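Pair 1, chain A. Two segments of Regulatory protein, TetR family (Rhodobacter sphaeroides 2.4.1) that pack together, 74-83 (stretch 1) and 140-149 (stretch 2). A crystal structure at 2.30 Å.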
# COMPACT_ATOMS: atom_id res chain seq x y z
N LYS A 74 15.68 11.89 14.44
CA LYS A 74 14.44 11.26 13.96
C LYS A 74 14.71 9.98 13.11
O LYS A 74 14.02 8.98 13.26
CB LYS A 74 13.62 12.29 13.19
CG LYS A 74 12.15 11.97 13.05
CD LYS A 74 11.59 12.56 11.73
CE LYS A 74 10.08 12.54 11.67
NZ LYS A 74 9.56 13.30 10.44
N ALA A 75 15.73 10.01 12.26
CA ALA A 75 16.06 8.85 11.43
C ALA A 75 16.51 7.63 12.26
O ALA A 75 16.13 6.52 11.95
CB ALA A 75 17.11 9.21 10.36
N ASP A 76 17.29 7.84 13.31
CA ASP A 76 17.78 6.77 14.17
C ASP A 76 16.62 6.19 15.00
O ASP A 76 16.53 4.97 15.21
CB ASP A 76 18.89 7.32 15.08
CG ASP A 76 19.68 6.21 15.82
OD1 ASP A 76 19.99 5.18 15.17
OD2 ASP A 76 20.02 6.37 17.04
N PHE A 77 15.75 7.08 15.47
CA PHE A 77 14.45 6.74 16.05
C PHE A 77 13.53 5.90 15.16
O PHE A 77 13.06 4.83 15.59
CB PHE A 77 13.74 8.02 16.48
CG PHE A 77 12.47 7.79 17.24
CD1 PHE A 77 12.43 6.97 18.34
CD2 PHE A 77 11.29 8.42 16.86
CE1 PHE A 77 11.28 6.79 19.06
CE2 PHE A 77 10.13 8.22 17.56
CZ PHE A 77 10.13 7.43 18.67
N GLY A 78 13.24 6.39 13.96
CA GLY A 78 12.54 5.60 12.95
C GLY A 78 13.08 4.18 12.73
O GLY A 78 12.30 3.24 12.63
N LEU A 79 14.41 4.00 12.63
CA LEU A 79 14.99 2.65 12.51
C LEU A 79 14.82 1.77 13.73
O LEU A 79 14.64 0.56 13.61
CB LEU A 79 16.48 2.71 12.15
CG LEU A 79 16.79 3.20 10.73
CD1 LEU A 79 18.26 3.61 10.64
CD2 LEU A 79 16.48 2.12 9.71
N ALA A 80 14.90 2.37 14.90
CA ALA A 80 14.59 1.70 16.16
C ALA A 80 13.14 1.25 16.19
O ALA A 80 12.84 0.20 16.76
CB ALA A 80 14.89 2.63 17.37
N LEU A 81 12.23 2.05 15.63
CA LEU A 81 10.81 1.68 15.60
C LEU A 81 10.58 0.49 14.69
O LEU A 81 9.76 -0.33 15.01
CB LEU A 81 9.88 2.83 15.19
CG LEU A 81 9.83 4.03 16.13
CD1 LEU A 81 9.08 5.18 15.47
CD2 LEU A 81 9.23 3.64 17.47
N ILE A 82 11.26 0.45 13.55
CA ILE A 82 11.18 -0.70 12.66
C ILE A 82 11.70 -1.97 13.38
O ILE A 82 11.04 -3.01 13.33
CB ILE A 82 11.97 -0.48 11.34
CG1 ILE A 82 11.33 0.60 10.48
CG2 ILE A 82 12.12 -1.77 10.55
CD1 ILE A 82 12.36 1.18 9.47
N GLU A 83 12.85 -1.89 14.04
CA GLU A 83 13.36 -3.02 14.86
C GLU A 83 12.38 -3.43 15.96
O GLU A 83 12.24 -4.62 16.24
CB GLU A 83 14.73 -2.72 15.45
CG GLU A 83 15.80 -2.67 14.39
CD GLU A 83 17.11 -1.95 14.82
OE1 GLU A 83 17.12 -1.16 15.82
OE2 GLU A 83 18.15 -2.18 14.15
N LEU A 140 12.02 9.26 2.70
CA LEU A 140 12.76 8.67 3.80
C LEU A 140 14.25 8.66 3.55
O LEU A 140 14.67 8.59 2.40
CB LEU A 140 12.28 7.23 4.06
CG LEU A 140 10.83 7.10 4.55
CD1 LEU A 140 10.55 5.62 4.87
CD2 LEU A 140 10.46 8.03 5.75
N PRO A 141 15.06 8.70 4.62
CA PRO A 141 16.53 8.51 4.54
C PRO A 141 16.83 7.17 3.87
O PRO A 141 16.08 6.22 4.10
CB PRO A 141 16.96 8.42 6.02
CG PRO A 141 15.86 9.10 6.79
CD PRO A 141 14.59 8.87 6.02
N ASP A 142 17.86 7.05 3.04
CA ASP A 142 18.01 5.77 2.31
C ASP A 142 18.31 4.49 3.12
O ASP A 142 18.06 3.40 2.62
CB ASP A 142 18.79 5.88 1.00
CG ASP A 142 17.83 5.92 -0.26
OD1 ASP A 142 17.27 7.02 -0.57
OD2 ASP A 142 17.64 4.86 -0.93
N ASP A 143 18.78 4.62 4.36
CA ASP A 143 18.88 3.50 5.35
C ASP A 143 17.61 2.64 5.49
O ASP A 143 17.67 1.43 5.71
CB ASP A 143 19.19 4.07 6.74
CG ASP A 143 20.67 4.06 7.07
OD1 ASP A 143 21.49 3.85 6.15
OD2 ASP A 143 21.03 4.25 8.26
N PHE A 144 16.46 3.30 5.41
CA PHE A 144 15.17 2.69 5.60
C PHE A 144 14.86 1.61 4.56
O PHE A 144 14.24 0.61 4.91
CB PHE A 144 14.09 3.78 5.61
CG PHE A 144 14.06 4.59 6.88
CD1 PHE A 144 15.17 5.31 7.31
CD2 PHE A 144 12.92 4.65 7.65
CE1 PHE A 144 15.13 6.05 8.50
CE2 PHE A 144 12.88 5.41 8.83
CZ PHE A 144 13.98 6.11 9.24
N ARG A 145 15.30 1.80 3.31
CA ARG A 145 14.99 0.86 2.24
C ARG A 145 15.32 -0.61 2.61
O ARG A 145 14.42 -1.47 2.61
CB ARG A 145 15.65 1.28 0.91
CG ARG A 145 14.96 0.71 -0.35
CD ARG A 145 15.55 1.25 -1.72
NE ARG A 145 15.45 2.72 -1.86
CZ ARG A 145 14.33 3.38 -2.17
NH1 ARG A 145 14.32 4.72 -2.24
NH2 ARG A 145 13.21 2.73 -2.42
N ALA A 146 16.57 -0.87 2.95
CA ALA A 146 17.02 -2.21 3.30
C ALA A 146 16.37 -2.70 4.59
O ALA A 146 16.09 -3.90 4.75
CB ALA A 146 18.54 -2.23 3.43
N ALA A 147 16.14 -1.78 5.52
CA ALA A 147 15.55 -2.16 6.79
C ALA A 147 14.10 -2.59 6.55
O ALA A 147 13.69 -3.65 7.02
CB ALA A 147 15.63 -1.04 7.78
N LEU A 148 13.35 -1.80 5.76
CA LEU A 148 11.95 -2.16 5.46
C LEU A 148 11.84 -3.44 4.63
O LEU A 148 11.01 -4.31 4.94
CB LEU A 148 11.21 -1.02 4.77
CG LEU A 148 10.98 0.26 5.57
CD1 LEU A 148 10.58 1.33 4.53
CD2 LEU A 148 9.91 0.06 6.76
N ILE A 149 12.67 -3.57 3.61
CA ILE A 149 12.67 -4.75 2.75
C ILE A 149 13.04 -6.01 3.58
O ILE A 149 12.48 -7.10 3.37
CB ILE A 149 13.59 -4.57 1.51
CG1 ILE A 149 13.08 -3.44 0.61
CG2 ILE A 149 13.63 -5.85 0.66
CD1 ILE A 149 14.00 -3.12 -0.62

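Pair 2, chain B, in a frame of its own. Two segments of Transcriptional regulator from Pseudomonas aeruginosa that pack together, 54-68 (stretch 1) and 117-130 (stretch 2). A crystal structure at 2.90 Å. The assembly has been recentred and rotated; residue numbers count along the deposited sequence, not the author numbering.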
# COMPACT_ATOMS: atom_id res chain seq x y z
N ASN B 54 -16.54 -21.49 -18.23
CA ASN B 54 -15.30 -20.78 -18.55
C ASN B 54 -14.31 -20.91 -17.39
O ASN B 54 -14.70 -21.20 -16.26
CB ASN B 54 -15.59 -19.29 -18.79
CG ASN B 54 -17.03 -19.02 -19.21
OD1 ASN B 54 -17.64 -18.05 -18.78
ND2 ASN B 54 -17.57 -19.89 -20.06
N LYS B 55 -13.04 -20.67 -17.66
CA LYS B 55 -12.09 -20.54 -16.57
C LYS B 55 -12.53 -19.36 -15.71
O LYS B 55 -12.42 -19.40 -14.49
CB LYS B 55 -10.68 -20.29 -17.09
CG LYS B 55 -10.45 -18.86 -17.56
CD LYS B 55 -8.98 -18.50 -17.58
CE LYS B 55 -8.72 -17.29 -18.45
NZ LYS B 55 -7.32 -17.30 -18.97
N ILE B 56 -13.02 -18.31 -16.35
CA ILE B 56 -13.47 -17.15 -15.59
C ILE B 56 -14.51 -17.61 -14.60
O ILE B 56 -14.53 -17.18 -13.45
CB ILE B 56 -14.08 -16.06 -16.49
CG1 ILE B 56 -12.97 -15.30 -17.21
CG2 ILE B 56 -14.88 -15.08 -15.66
CD1 ILE B 56 -12.02 -14.61 -16.25
N GLU B 57 -15.39 -18.50 -15.07
CA GLU B 57 -16.43 -19.04 -14.20
C GLU B 57 -15.81 -19.79 -13.03
O GLU B 57 -16.13 -19.55 -11.87
CB GLU B 57 -17.36 -19.95 -15.00
CG GLU B 57 -18.69 -20.18 -14.31
CD GLU B 57 -19.36 -18.88 -13.93
OE1 GLU B 57 -19.29 -17.92 -14.74
OE2 GLU B 57 -19.94 -18.80 -12.82
N VAL B 58 -14.90 -20.71 -13.33
CA VAL B 58 -14.26 -21.48 -12.29
C VAL B 58 -13.69 -20.51 -11.28
O VAL B 58 -13.57 -20.80 -10.10
CB VAL B 58 -13.11 -22.35 -12.85
CG1 VAL B 58 -11.78 -21.67 -12.62
CG2 VAL B 58 -13.11 -23.72 -12.21
N CYS B 59 -13.35 -19.32 -11.76
CA CYS B 59 -12.59 -18.40 -10.93
C CYS B 59 -13.44 -17.64 -9.94
O CYS B 59 -13.10 -17.51 -8.76
CB CYS B 59 -11.85 -17.41 -11.80
SG CYS B 59 -10.62 -16.61 -10.82
N LEU B 60 -14.55 -17.10 -10.44
CA LEU B 60 -15.56 -16.49 -9.59
C LEU B 60 -15.97 -17.49 -8.53
O LEU B 60 -16.06 -17.15 -7.35
CB LEU B 60 -16.77 -16.08 -10.43
CG LEU B 60 -16.52 -14.99 -11.47
CD1 LEU B 60 -17.82 -14.58 -12.11
CD2 LEU B 60 -15.86 -13.80 -10.82
N ALA B 61 -16.19 -18.74 -8.94
CA ALA B 61 -16.57 -19.79 -8.01
C ALA B 61 -15.51 -20.04 -6.95
O ALA B 61 -15.84 -20.23 -5.78
CB ALA B 61 -16.90 -21.07 -8.75
N MET B 62 -14.24 -20.04 -7.34
CA MET B 62 -13.16 -20.18 -6.36
C MET B 62 -13.15 -19.03 -5.35
O MET B 62 -12.83 -19.22 -4.17
CB MET B 62 -11.79 -20.31 -7.04
CG MET B 62 -10.67 -19.55 -6.34
SD MET B 62 -9.10 -19.79 -7.19
CE MET B 62 -8.43 -18.11 -7.19
N CYS B 63 -13.51 -17.84 -5.81
CA CYS B 63 -13.53 -16.66 -4.96
C CYS B 63 -14.67 -16.70 -3.96
O CYS B 63 -14.55 -16.14 -2.86
CB CYS B 63 -13.65 -15.39 -5.81
SG CYS B 63 -12.05 -14.73 -6.39
N ASP B 64 -15.78 -17.33 -4.33
CA ASP B 64 -16.93 -17.39 -3.44
C ASP B 64 -16.63 -18.29 -2.26
O ASP B 64 -16.68 -17.86 -1.10
CB ASP B 64 -18.17 -17.86 -4.19
CG ASP B 64 -18.66 -16.85 -5.21
OD1 ASP B 64 -19.77 -17.04 -5.77
OD2 ASP B 64 -17.93 -15.85 -5.44
N ARG B 65 -16.30 -19.54 -2.55
CA ARG B 65 -15.90 -20.46 -1.52
C ARG B 65 -15.04 -19.74 -0.50
O ARG B 65 -15.25 -19.86 0.71
CB ARG B 65 -15.13 -21.63 -2.12
CG ARG B 65 -14.91 -22.75 -1.14
CD ARG B 65 -14.19 -23.91 -1.80
NE ARG B 65 -12.79 -23.59 -2.11
CZ ARG B 65 -11.87 -24.52 -2.32
NH1 ARG B 65 -12.20 -25.80 -2.25
NH2 ARG B 65 -10.62 -24.17 -2.59
N ALA B 66 -14.08 -18.95 -0.98
CA ALA B 66 -13.12 -18.29 -0.11
C ALA B 66 -13.64 -17.02 0.62
O ALA B 66 -13.03 -16.57 1.59
CB ALA B 66 -11.82 -18.00 -0.85
N PHE B 67 -14.75 -16.44 0.17
CA PHE B 67 -15.33 -15.34 0.95
C PHE B 67 -16.29 -15.86 2.00
O PHE B 67 -16.53 -15.21 3.02
CB PHE B 67 -16.00 -14.29 0.06
CG PHE B 67 -15.07 -13.64 -0.91
CD1 PHE B 67 -13.69 -13.69 -0.71
CD2 PHE B 67 -15.56 -12.99 -2.02
CE1 PHE B 67 -12.82 -13.10 -1.61
CE2 PHE B 67 -14.70 -12.39 -2.92
CZ PHE B 67 -13.32 -12.45 -2.72
N GLY B 68 -16.85 -17.04 1.76
CA GLY B 68 -17.65 -17.71 2.76
C GLY B 68 -16.78 -18.11 3.94
O GLY B 68 -17.27 -18.50 5.01
N ASP B 117 -10.27 -6.67 -20.23
CA ASP B 117 -11.73 -6.56 -20.27
C ASP B 117 -12.37 -7.91 -19.89
O ASP B 117 -13.55 -7.99 -19.56
CB ASP B 117 -12.20 -6.16 -21.68
CG ASP B 117 -11.52 -4.89 -22.21
OD1 ASP B 117 -10.50 -4.46 -21.63
OD2 ASP B 117 -12.01 -4.33 -23.23
N GLU B 118 -11.58 -8.98 -19.97
CA GLU B 118 -12.09 -10.31 -19.67
C GLU B 118 -12.28 -10.44 -18.17
O GLU B 118 -13.29 -10.96 -17.69
CB GLU B 118 -11.14 -11.39 -20.19
CG GLU B 118 -11.84 -12.64 -20.71
CD GLU B 118 -10.89 -13.84 -20.92
OE1 GLU B 118 -9.67 -13.71 -20.66
OE2 GLU B 118 -11.38 -14.92 -21.34
N ASN B 119 -11.29 -9.94 -17.42
CA ASN B 119 -11.29 -10.02 -15.97
C ASN B 119 -12.22 -9.00 -15.34
O ASN B 119 -12.08 -8.68 -14.16
CB ASN B 119 -9.87 -9.81 -15.46
CG ASN B 119 -8.86 -10.69 -16.18
OD1 ASN B 119 -9.25 -11.56 -16.96
ND2 ASN B 119 -7.57 -10.48 -15.93
N GLU B 120 -13.17 -8.48 -16.10
CA GLU B 120 -14.09 -7.48 -15.56
C GLU B 120 -14.85 -8.00 -14.34
O GLU B 120 -14.89 -7.35 -13.30
CB GLU B 120 -15.09 -7.02 -16.63
CG GLU B 120 -16.04 -5.95 -16.17
CD GLU B 120 -15.35 -4.62 -15.90
OE1 GLU B 120 -14.23 -4.43 -16.44
OE2 GLU B 120 -15.94 -3.78 -15.17
N PRO B 121 -15.43 -9.20 -14.47
CA PRO B 121 -16.22 -9.81 -13.38
C PRO B 121 -15.38 -10.05 -12.14
O PRO B 121 -15.89 -10.03 -11.02
CB PRO B 121 -16.64 -11.17 -13.97
CG PRO B 121 -16.44 -11.04 -15.44
CD PRO B 121 -15.29 -10.11 -15.62
N LEU B 122 -14.09 -10.29 -12.36
CA LEU B 122 -13.15 -10.49 -11.27
C LEU B 122 -12.95 -9.16 -10.59
O LEU B 122 -13.04 -9.05 -9.37
CB LEU B 122 -11.80 -10.95 -11.80
CG LEU B 122 -11.69 -12.46 -12.02
CD1 LEU B 122 -12.78 -13.15 -11.24
CD2 LEU B 122 -11.79 -12.80 -13.47
N LEU B 123 -12.67 -8.16 -11.41
CA LEU B 123 -12.48 -6.82 -10.94
C LEU B 123 -13.67 -6.41 -10.11
O LEU B 123 -13.52 -5.98 -8.98
CB LEU B 123 -12.30 -5.88 -12.13
CG LEU B 123 -11.49 -4.62 -11.82
CD1 LEU B 123 -11.28 -3.78 -13.09
CD2 LEU B 123 -12.13 -3.81 -10.68
N ARG B 124 -14.87 -6.59 -10.66
CA ARG B 124 -16.08 -6.20 -9.95
C ARG B 124 -16.17 -6.90 -8.60
O ARG B 124 -16.39 -6.26 -7.57
CB ARG B 124 -17.32 -6.49 -10.79
CG ARG B 124 -17.51 -5.60 -12.02
CD ARG B 124 -18.53 -4.47 -11.80
NE ARG B 124 -19.36 -4.25 -12.99
CZ ARG B 124 -20.22 -3.24 -13.16
NH1 ARG B 124 -20.92 -3.16 -14.28
NH2 ARG B 124 -20.36 -2.31 -12.22
N ARG B 125 -15.98 -8.22 -8.60
CA ARG B 125 -16.10 -8.99 -7.37
C ARG B 125 -15.24 -8.36 -6.29
O ARG B 125 -15.73 -7.98 -5.23
CB ARG B 125 -15.64 -10.43 -7.60
CG ARG B 125 -16.37 -11.44 -6.74
CD ARG B 125 -17.81 -11.59 -7.21
NE ARG B 125 -18.35 -12.91 -6.89
CZ ARG B 125 -19.24 -13.56 -7.65
NH1 ARG B 125 -19.67 -14.77 -7.29
NH2 ARG B 125 -19.70 -13.01 -8.77
N ARG B 126 -13.94 -8.27 -6.57
CA ARG B 126 -13.00 -7.49 -5.78
C ARG B 126 -13.49 -6.19 -5.16
O ARG B 126 -13.47 -6.01 -3.94
CB ARG B 126 -11.85 -7.09 -6.69
CG ARG B 126 -10.64 -6.60 -5.97
CD ARG B 126 -9.49 -6.51 -6.96
NE ARG B 126 -9.47 -5.21 -7.61
CZ ARG B 126 -8.48 -4.79 -8.40
NH1 ARG B 126 -7.45 -5.59 -8.65
NH2 ARG B 126 -8.54 -3.58 -8.94
N GLU B 127 -13.90 -5.25 -6.00
CA GLU B 127 -14.38 -3.97 -5.50
C GLU B 127 -15.54 -4.19 -4.55
O GLU B 127 -15.67 -3.49 -3.56
CB GLU B 127 -14.84 -3.11 -6.66
CG GLU B 127 -13.90 -3.17 -7.82
CD GLU B 127 -13.95 -1.93 -8.64
OE1 GLU B 127 -15.05 -1.62 -9.18
OE2 GLU B 127 -12.90 -1.26 -8.74
N LEU B 128 -16.37 -5.17 -4.87
CA LEU B 128 -17.45 -5.55 -3.98
C LEU B 128 -16.89 -5.82 -2.59
O LEU B 128 -17.42 -5.32 -1.60
CB LEU B 128 -18.15 -6.79 -4.51
CG LEU B 128 -19.26 -7.29 -3.59
CD1 LEU B 128 -20.55 -6.60 -3.99
CD2 LEU B 128 -19.37 -8.84 -3.65
N LEU B 129 -15.82 -6.61 -2.53
CA LEU B 129 -15.14 -6.87 -1.27
C LEU B 129 -14.73 -5.53 -0.65
O LEU B 129 -15.13 -5.21 0.47
CB LEU B 129 -13.90 -7.72 -1.51
CG LEU B 129 -13.46 -8.67 -0.39
CD1 LEU B 129 -13.47 -7.99 0.98
CD2 LEU B 129 -14.34 -9.91 -0.36
N GLU B 130 -13.94 -4.76 -1.40
CA GLU B 130 -13.49 -3.47 -0.92
C GLU B 130 -14.65 -2.63 -0.35
O GLU B 130 -14.55 -2.09 0.75
CB GLU B 130 -12.74 -2.71 -2.02
CG GLU B 130 -11.60 -3.51 -2.68
CD GLU B 130 -10.97 -2.79 -3.89
OE1 GLU B 130 -11.62 -1.87 -4.45
OE2 GLU B 130 -9.84 -3.14 -4.28

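What most sharply separates the two contacts? Pair 2 ties its helices together with charge, whereas pair 1 has no hydrogen bond or salt bridge between its stretches. At the matched positions Ala147(A) and Arg125(B), pair 1 places a methyl group and pair 2 a long cation. The guanidinium of Arg125(B) reaches Asp64(B), with NH1 of Arg125(B) 2.7 Å from OD1 and 2.8 Å from OD2 of Asp64(B); the bond to OD1 is weak, the one to OD2 better directed. The carboxylate lies at the edge of the guanidinium, where its N-H groups point, while Leu60(B) covers one face. Arginine thus serves both the charged and the apolar part of the contact. In pair 1 CB of Ala147(A) simply rests 3.8 Å from CD2 of Leu79(A), and Glu83(A), which matches Asp64(B), makes no contact with the other stretch.

What backbone arrangement do they share? In each pair two helices run nearly parallel, their N-to-C directions 5° apart in pair 1 and 14° in pair 2, with axes approaching to 10.5 Å and 10.2 Å. Fourteen central residues superpose with an RMSD of 0.7 Å. The match is tight along the first helix, from Lys74(A) on Lys55(B) to Glu83(A) on Asp64(B), and looser at places in the second stretch, such as Pro141(A) on Asn119(B). Leu79(A) and Leu60(B) coincide in identity and nearly in side-chain position, both with chi1 m and chi2 t.

How is the centre filled when Phe144(A) takes the place of Leu122(B)? In pair 1 the phenyl ring is a knob set among Ala75(A), Gly78(A), Leu79(A) and Ile82(A). CG of Leu79(A) lies over one face, 4.0 Å from CE1 of Phe144(A). The ring end comes close to the opposing backbone because Gly78(A) has no side chain: its CA is 4.0 Å from CZ of Phe144(A), and an ideal CB there would clash at 2.8 Å from that same CZ. Pair 2 has Cys59(B) at this position and the shorter Leu122(B) facing it, with SG of Cys59(B) 4.1 Å from CD1 of Leu122(B). Ile56(B), in place of Ala75(A), brings its CD1 to 3.3 Å from CD2 of Leu122(B), so bulk carried by the second helix in pair 1 is partly supplied by the first in pair 2.

Where does each contact gain its remaining surface? In pair 1 Ile82(A) points toward the second helix, its CD1 4.0 Å from CD2 of Phe144(A) and 3.8 Å from CD2 of Leu148(A). The matching Cys63(B) is smaller and makes no contact within 4.5 Å. Farther along pair 2, CD2 of Leu129(B) sits over the face of the Phe67(B) ring, 3.5 Å from its centroid, in a CH-pi contact. Pair 2 buries 620 Å² between its longer stretches, against 370 Å² in pair 1.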